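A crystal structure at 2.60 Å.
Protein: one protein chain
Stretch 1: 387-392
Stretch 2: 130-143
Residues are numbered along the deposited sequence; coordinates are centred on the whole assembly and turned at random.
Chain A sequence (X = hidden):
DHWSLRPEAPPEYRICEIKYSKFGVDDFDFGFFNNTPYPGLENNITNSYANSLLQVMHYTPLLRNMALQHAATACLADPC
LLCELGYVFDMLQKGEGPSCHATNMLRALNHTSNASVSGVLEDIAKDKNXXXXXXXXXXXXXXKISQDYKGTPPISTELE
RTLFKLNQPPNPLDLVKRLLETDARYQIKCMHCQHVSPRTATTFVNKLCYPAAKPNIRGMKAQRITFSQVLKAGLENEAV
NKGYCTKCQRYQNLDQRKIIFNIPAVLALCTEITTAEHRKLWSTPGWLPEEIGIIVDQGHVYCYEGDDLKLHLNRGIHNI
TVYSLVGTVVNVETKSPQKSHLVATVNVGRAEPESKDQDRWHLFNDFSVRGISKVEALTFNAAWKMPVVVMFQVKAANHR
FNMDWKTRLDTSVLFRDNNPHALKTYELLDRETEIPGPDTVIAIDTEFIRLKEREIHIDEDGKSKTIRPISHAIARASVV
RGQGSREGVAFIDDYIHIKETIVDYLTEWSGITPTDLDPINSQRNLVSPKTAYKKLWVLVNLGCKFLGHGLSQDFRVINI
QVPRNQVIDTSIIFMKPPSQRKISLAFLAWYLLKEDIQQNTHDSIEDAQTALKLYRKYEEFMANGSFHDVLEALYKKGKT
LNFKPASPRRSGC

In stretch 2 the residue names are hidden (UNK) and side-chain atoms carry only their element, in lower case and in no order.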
ATOM      1  N   PRO A 387      13.965  11.090 -12.976  1.00 39.18           N
ATOM      2  CA  PRO A 387      12.597  10.606 -12.765  1.00 41.52           C
ATOM      3  C   PRO A 387      12.295   9.343 -13.569  1.00 38.81           C
ATOM      4  O   PRO A 387      12.757   9.207 -14.701  1.00 37.53           O
ATOM      5  CB  PRO A 387      11.738  11.775 -13.247  1.00 40.37           C
ATOM      6  CG  PRO A 387      12.572  12.429 -14.289  1.00 39.22           C
ATOM      7  CD  PRO A 387      13.995  12.300 -13.819  1.00 42.28           C
ATOM      8  N   VAL A 388      11.526   8.433 -12.981  1.00 34.27           N
ATOM      9  CA  VAL A 388      11.173   7.185 -13.646  1.00 31.52           C
ATOM     10  C   VAL A 388       9.677   7.128 -13.935  1.00 41.19           C
ATOM     11  O   VAL A 388       9.262   6.898 -15.071  1.00 44.66           O
ATOM     12  CB  VAL A 388      11.575   5.963 -12.802  1.00 38.23           C
ATOM     13  CG1 VAL A 388      11.174   4.677 -13.505  1.00 38.93           C
ATOM     14  CG2 VAL A 388      13.068   5.980 -12.528  1.00 35.31           C
ATOM     15  N   VAL A 389       8.873   7.337 -12.898  1.00 38.64           N
ATOM     16  CA  VAL A 389       7.423   7.359 -13.045  1.00 35.33           C
ATOM     17  C   VAL A 389       6.859   8.694 -12.568  1.00 39.40           C
ATOM     18  O   VAL A 389       7.179   9.157 -11.473  1.00 44.51           O
ATOM     19  CB  VAL A 389       6.753   6.212 -12.260  1.00 31.07           C
ATOM     20  CG1 VAL A 389       5.251   6.207 -12.506  1.00 26.45           C
ATOM     21  CG2 VAL A 389       7.363   4.874 -12.647  1.00 34.29           C
ATOM     22  N   VAL A 390       6.026   9.311 -13.399  1.00 39.74           N
ATOM     23  CA  VAL A 390       5.407  10.588 -13.062  1.00 37.28           C
ATOM     24  C   VAL A 390       3.894  10.423 -12.946  1.00 38.02           C
ATOM     25  O   VAL A 390       3.257   9.855 -13.833  1.00 44.19           O
ATOM     26  CB  VAL A 390       5.736  11.666 -14.110  1.00 37.72           C
ATOM     27  CG1 VAL A 390       5.050  12.974 -13.763  1.00 37.92           C
ATOM     28  CG2 VAL A 390       7.240  11.863 -14.208  1.00 37.78           C
HETATM   29  N   MSE A 391       3.322  10.921 -11.853  1.00 38.92           N
HETATM   30  CA  MSE A 391       1.906  10.706 -11.574  1.00 43.65           C
HETATM   31  C   MSE A 391       1.087  11.993 -11.596  1.00 44.17           C
HETATM   32  O   MSE A 391       1.323  12.909 -10.808  1.00 44.62           O
HETATM   33  CB  MSE A 391       1.738  10.024 -10.215  1.00 37.81           C
HETATM   34  CG  MSE A 391       0.320   9.570  -9.913  1.00 45.09           C
HETATM   35 SE   MSE A 391      -0.189   7.971 -10.907  1.00 55.37          SE
HETATM   36  CE  MSE A 391       1.063   6.702 -10.113  1.00 44.92           C
ATOM     37  N   PHE A 392       0.117  12.048 -12.504  1.00 46.20           N
ATOM     38  CA  PHE A 392      -0.837  13.148 -12.552  1.00 42.29           C
ATOM     39  C   PHE A 392      -2.242  12.649 -12.236  1.00 42.76           C
ATOM     40  O   PHE A 392      -2.576  11.496 -12.509  1.00 48.00           O
ATOM     41  CB  PHE A 392      -0.833  13.822 -13.927  1.00 41.96           C
ATOM     42  CG  PHE A 392       0.344  14.721 -14.168  1.00 33.58           C
ATOM     43  CD1 PHE A 392       0.312  16.049 -13.774  1.00 44.29           C
ATOM     44  CD2 PHE A 392       1.475  14.245 -14.807  1.00 34.81           C
ATOM     45  CE1 PHE A 392       1.391  16.881 -14.002  1.00 43.12           C
ATOM     46  CE2 PHE A 392       2.558  15.073 -15.039  1.00 33.16           C
ATOM     47  CZ  PHE A 392       2.516  16.392 -14.634  1.00 33.63           C
ATOM     48  N   UNK A 130      16.126  -1.293 -10.510  1.00 50.73           N
ATOM     49  CA  UNK A 130      14.961  -0.783  -9.776  1.00 48.20           C
ATOM     50  C   UNK A 130      14.044   0.083 -10.637  1.00 46.94           C
ATOM     51  O   UNK A 130      12.822  -0.021 -10.528  1.00 45.67           O
ATOM     52  c   UNK A 130      17.383  -1.058  -9.776  1.00 47.79           C
ATOM     53  c   UNK A 130      16.911  -0.596  -8.425  1.00 47.96           C
ATOM     54  c   UNK A 130      15.593   0.047  -8.657  1.00 45.05           C
ATOM     55  N   UNK A 131      14.636   0.920 -11.483  1.00 41.19           N
ATOM     56  CA  UNK A 131      13.870   1.786 -12.372  1.00 46.05           C
ATOM     57  C   UNK A 131      13.038   0.968 -13.356  1.00 47.41           C
ATOM     58  O   UNK A 131      11.890   1.305 -13.639  1.00 50.30           O
ATOM     59  c   UNK A 131      14.802   2.733 -13.128  1.00 44.00           C
ATOM     60  o   UNK A 131      15.737   2.007 -13.908  1.00 60.44           O
ATOM     61  N   UNK A 132      13.623  -0.107 -13.873  1.00 44.17           N
ATOM     62  CA  UNK A 132      12.915  -0.996 -14.787  1.00 42.69           C
ATOM     63  C   UNK A 132      11.851  -1.793 -14.038  1.00 45.70           C
ATOM     64  O   UNK A 132      10.746  -2.002 -14.540  1.00 42.79           O
ATOM     65  c   UNK A 132      13.130  -2.828 -16.498  1.00 44.54           C
ATOM     66  c   UNK A 132      13.879  -1.966 -15.495  1.00 45.25           C
ATOM     67  o   UNK A 132      14.895  -1.222 -16.176  1.00 52.85           O
ATOM     68  N   UNK A 133      12.197  -2.231 -12.830  1.00 45.16           N
ATOM     69  CA  UNK A 133      11.285  -3.008 -11.998  1.00 39.55           C
ATOM     70  C   UNK A 133      10.032  -2.218 -11.630  1.00 43.34           C
ATOM     71  O   UNK A 133       8.926  -2.756 -11.649  1.00 44.15           O
ATOM     72  c   UNK A 133      11.996  -3.479 -10.726  1.00 47.09           C
ATOM     73  c   UNK A 133      13.031  -4.593 -10.878  1.00 49.51           C
ATOM     74  c   UNK A 133      12.359  -5.882 -11.324  1.00 45.97           C
ATOM     75  c   UNK A 133      13.788  -4.805  -9.576  1.00 50.98           C
ATOM     76  N   UNK A 134      10.211  -0.942 -11.300  1.00 40.16           N
ATOM     77  CA  UNK A 134       9.092  -0.103 -10.882  1.00 40.82           C
ATOM     78  C   UNK A 134       8.258   0.334 -12.089  1.00 44.21           C
ATOM     79  O   UNK A 134       7.076   0.650 -11.953  1.00 44.89           O
ATOM     80  c   UNK A 134      10.256   2.141 -11.010  1.00 36.70           C
ATOM     81  c   UNK A 134       8.420   1.788  -9.348  1.00 36.75           C
ATOM     82  c   UNK A 134       9.578   1.138 -10.093  1.00 38.78           C
ATOM     83  N   UNK A 135       8.874   0.338 -13.268  1.00 44.51           N
ATOM     84  CA  UNK A 135       8.150   0.600 -14.507  1.00 42.64           C
ATOM     85  C   UNK A 135       7.180  -0.534 -14.788  1.00 43.52           C
ATOM     86  O   UNK A 135       5.999  -0.309 -15.055  1.00 44.59           O
ATOM     87  c   UNK A 135       9.111   0.764 -15.683  1.00 51.24           C
ATOM     88  c   UNK A 135      10.773   2.173 -16.903  1.00 63.30           C
ATOM     89  n   UNK A 135      12.537   3.532 -17.994  1.00 61.25           N
ATOM     90  c   UNK A 135       9.746   2.134 -15.788  1.00 56.91           C
ATOM     91  c   UNK A 135      11.459   3.523 -16.970  1.00 55.42           C
ATOM     92  N   UNK A 136       7.698  -1.755 -14.725  1.00 41.77           N
ATOM     93  CA  UNK A 136       6.897  -2.948 -14.942  1.00 47.69           C
ATOM     94  C   UNK A 136       5.803  -3.086 -13.893  1.00 40.48           C
ATOM     95  O   UNK A 136       4.671  -3.446 -14.213  1.00 51.35           O
ATOM     96  o   UNK A 136       8.501  -3.645 -17.160  1.00 42.34           O
ATOM     97  c   UNK A 136       8.767  -4.209 -16.098  1.00 49.43           C
ATOM     98  n   UNK A 136       9.909  -4.858 -15.899  1.00 46.58           N
ATOM     99  c   UNK A 136       7.786  -4.193 -14.942  1.00 46.81           C
ATOM    100  N   UNK A 137       6.146  -2.790 -12.643  1.00 43.77           N
ATOM    101  CA  UNK A 137       5.195  -2.897 -11.544  1.00 45.41           C
ATOM    102  C   UNK A 137       4.048  -1.906 -11.696  1.00 41.59           C
ATOM    103  O   UNK A 137       2.896  -2.233 -11.414  1.00 42.64           O
ATOM    104  c   UNK A 137       5.745  -2.366  -7.729  1.00 41.74           C
ATOM    105  c   UNK A 137       4.993  -2.787  -8.974  1.00 45.14           C
ATOM    106  c   UNK A 137       5.896  -2.676 -10.204  1.00 44.29           C
ATOM    107  c   UNK A 137       4.448  -4.201  -8.830  1.00 34.25           C
ATOM    108  N   UNK A 138       4.372  -0.696 -12.142  1.00 39.93           N
ATOM    109  CA  UNK A 138       3.367   0.336 -12.366  1.00 39.80           C
ATOM    110  C   UNK A 138       2.342  -0.134 -13.392  1.00 47.42           C
ATOM    111  O   UNK A 138       1.140   0.065 -13.223  1.00 43.06           O
ATOM    112  c   UNK A 138       4.006   1.653 -12.847  1.00 38.85           C
ATOM    113  o   UNK A 138       5.023   2.060 -11.922  1.00 40.73           O
ATOM    114  c   UNK A 138       2.957   2.750 -12.957  1.00 34.08           C
ATOM    115  N   UNK A 139       2.829  -0.770 -14.451  1.00 50.68           N
ATOM    116  CA  UNK A 139       1.958  -1.330 -15.476  1.00 48.03           C
ATOM    117  C   UNK A 139       1.247  -2.578 -14.960  1.00 48.24           C
ATOM    118  O   UNK A 139       0.067  -2.794 -15.242  1.00 48.73           O
ATOM    119 se   UNK A 139       4.339  -0.858 -19.053  1.00 74.89          SE
ATOM    120  c   UNK A 139       2.758  -1.655 -16.740  1.00 48.31           C
ATOM    121  c   UNK A 139       5.858  -1.799 -18.273  1.00 48.78           C
ATOM    122  c   UNK A 139       3.352  -0.433 -17.424  1.00 55.20           C
ATOM    123  N   UNK A 140       1.972  -3.394 -14.199  1.00 40.67           N
ATOM    124  CA  UNK A 140       1.426  -4.631 -13.649  1.00 43.46           C
ATOM    125  C   UNK A 140       0.318  -4.354 -12.637  1.00 52.97           C
ATOM    126  O   UNK A 140      -0.727  -5.003 -12.658  1.00 49.15           O
ATOM    127  c   UNK A 140       2.536  -5.460 -12.998  1.00 49.37           C
ATOM    128  c   UNK A 140       1.979  -7.866 -13.441  1.00 49.06           C
ATOM    129  c   UNK A 140       1.283  -9.343 -11.692  1.00 53.55           C
ATOM    130  c   UNK A 140       1.395  -8.310 -10.782  1.00 52.84           C
ATOM    131  c   UNK A 140       1.799  -7.057 -11.206  1.00 50.69           C
ATOM    132  c   UNK A 140       1.575  -9.120 -13.023  1.00 53.24           C
ATOM    133  c   UNK A 140       2.092  -6.821 -12.540  1.00 51.52           C
ATOM    134  N   UNK A 141       0.552  -3.388 -11.753  1.00 50.32           N
ATOM    135  CA  UNK A 141      -0.421  -3.047 -10.720  1.00 47.19           C
ATOM    136  C   UNK A 141      -1.691  -2.442 -11.304  1.00 46.43           C
ATOM    137  O   UNK A 141      -2.794  -2.873 -10.972  1.00 50.38           O
ATOM    138  c   UNK A 141       0.142  -3.752  -7.842  1.00 48.70           C
ATOM    139  c   UNK A 141       0.190  -2.080  -9.702  1.00 50.46           C
ATOM    140  c   UNK A 141       0.990  -2.719  -8.566  1.00 45.75           C
ATOM    141  c   UNK A 141       1.488  -1.658  -7.599  1.00 46.55           C
ATOM    142  N   UNK A 142      -1.532  -1.446 -12.172  1.00 46.30           N
ATOM    143  CA  UNK A 142      -2.671  -0.777 -12.793  1.00 46.90           C
ATOM    144  C   UNK A 142      -3.563  -1.754 -13.551  1.00 52.43           C
ATOM    145  O   UNK A 142      -4.780  -1.579 -13.610  1.00 51.05           O
ATOM    146  c   UNK A 142      -2.670   3.979 -12.853  1.00 37.26           C
ATOM    147  c   UNK A 142      -2.810   2.748 -13.464  1.00 43.48           C
ATOM    148  c   UNK A 142      -2.038   1.668 -13.068  1.00 44.21           C
ATOM    149  c   UNK A 142      -2.192   0.331 -13.735  1.00 42.56           C
ATOM    150  c   UNK A 142      -1.750   4.143 -11.837  1.00 46.18           C
ATOM    151  c   UNK A 142      -1.117   1.847 -12.049  1.00 47.37           C
ATOM    152  c   UNK A 142      -0.973   3.076 -11.434  1.00 49.52           C
ATOM    153  N   UNK A 143      -2.953  -2.786 -14.125  1.00 50.66           N
ATOM    154  CA  UNK A 143      -3.699  -3.812 -14.843  1.00 51.36           C
ATOM    155  C   UNK A 143      -4.425  -4.740 -13.876  1.00 57.75           C
ATOM    156  O   UNK A 143      -5.597  -5.060 -14.069  1.00 57.13           O
ATOM    157  o   UNK A 143      -4.686  -5.513 -16.838  1.00 58.21           O
ATOM    158  c   UNK A 143      -2.766  -4.619 -15.748  1.00 53.44           C
ATOM    159  o   UNK A 143      -2.877  -6.756 -16.794  1.00 64.88           O
ATOM    160  c   UNK A 143      -3.495  -5.707 -16.514  1.00 58.90           C
TER

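Position 130 has three side-chain carbons that close a ring onto the backbone N, out of reach of the strand: Pro130, well suited to a first helical turn, where its nitrogen needs no hydrogen bond partner. Position 131 carries one carbon and then one oxygen. Its CB lies 3.7 Å from Val388 CG2, and its backbone O is 3.4 Å from Val388 CG1, so here the strand packs against helix backbone as well as side chain. The one carbon and one oxygen are the mark of Ser131; the small residue goes with the closest CA pairing, Val388 CA to Ser131 CA at 6.2 Å.

At 132 the first carbon carries one oxygen and one carbon and points away from the strand: Thr132, whose hydroxyl is hydrogen-bonded elsewhere in the structure. At position 133, four carbons forked at the second, beyond reach of the strand, give Leu133.

Position 134 points toward the strand with three carbons, branched at the first and lacking oxygen, and one of its end carbons reaches methyls of both Val388 and Val389. This is Val134, in the p rotamer; its CG1 sits 3.7 Å from Val388 CG1 and 4.3 Å from Val389 CG2, so one methyl serves two strand residues. At 135 four carbons run in a row and end in nitrogen, and the last carbon touches a methyl of Val388, giving Lys135. Its CA-to-CB bond is set sideways, yet CE comes 3.7 Å from Val388 CG1, so the aliphatic chain covers the valine while NZ is hydrogen-bonded elsewhere in the structure.

Position 136 has two carbons, the second bearing oxygen and nitrogen, and makes no contact: Asn136. Position 137, again four carbons forked at the second and out of reach, is Leu137.

At 138 a carbon bearing one oxygen and one carbon points toward the strand, its oxygen touching a methyl of Val389. The oxygen lies 2.5 Å from Val134 O, a very short hydrogen bond back to the preceding turn, and this threonine pattern gives Thr138. With OG1 donating to that carbonyl, a polar residue can face the strand, where Thr138 OG1 lies 3.7 Å from Val389 CG2.

Position 139 is an unbranched chain of two carbons, selenium and a carbon, out of reach: Met139, as selenomethionine. Position 140 has one carbon and a six-carbon ring, far from the strand: Phe140. Position 141, four carbons forked at the second, is Leu141, also without contact. Position 142 has another carbon and six-membered ring, now directed toward the strand and touching the end methyl of Met391: Phe142, whose CZ is 4.2 Å from CE of the selenomethionine Met391. Position 143 ends in a carbon with two oxygens, distant from the strand: Asp143.

The contact is modest, burying 302 Å², and no hydrogen bond crosses it. Strand and helix run in similar directions, 27° apart. Positions 131, 134, 135, 138 and 142 recur at helical spacing along one side, and meet Val388, Val389 and Met391 in turn. Small and beta-branched residues, with the aliphatic part of Lys135 beside them, receive the valines, then comes an apolar contact between the Met391 methyl and the Phe142 ring farther along.

Stretch 2 130-143: PSTLVKNLTMFLFD
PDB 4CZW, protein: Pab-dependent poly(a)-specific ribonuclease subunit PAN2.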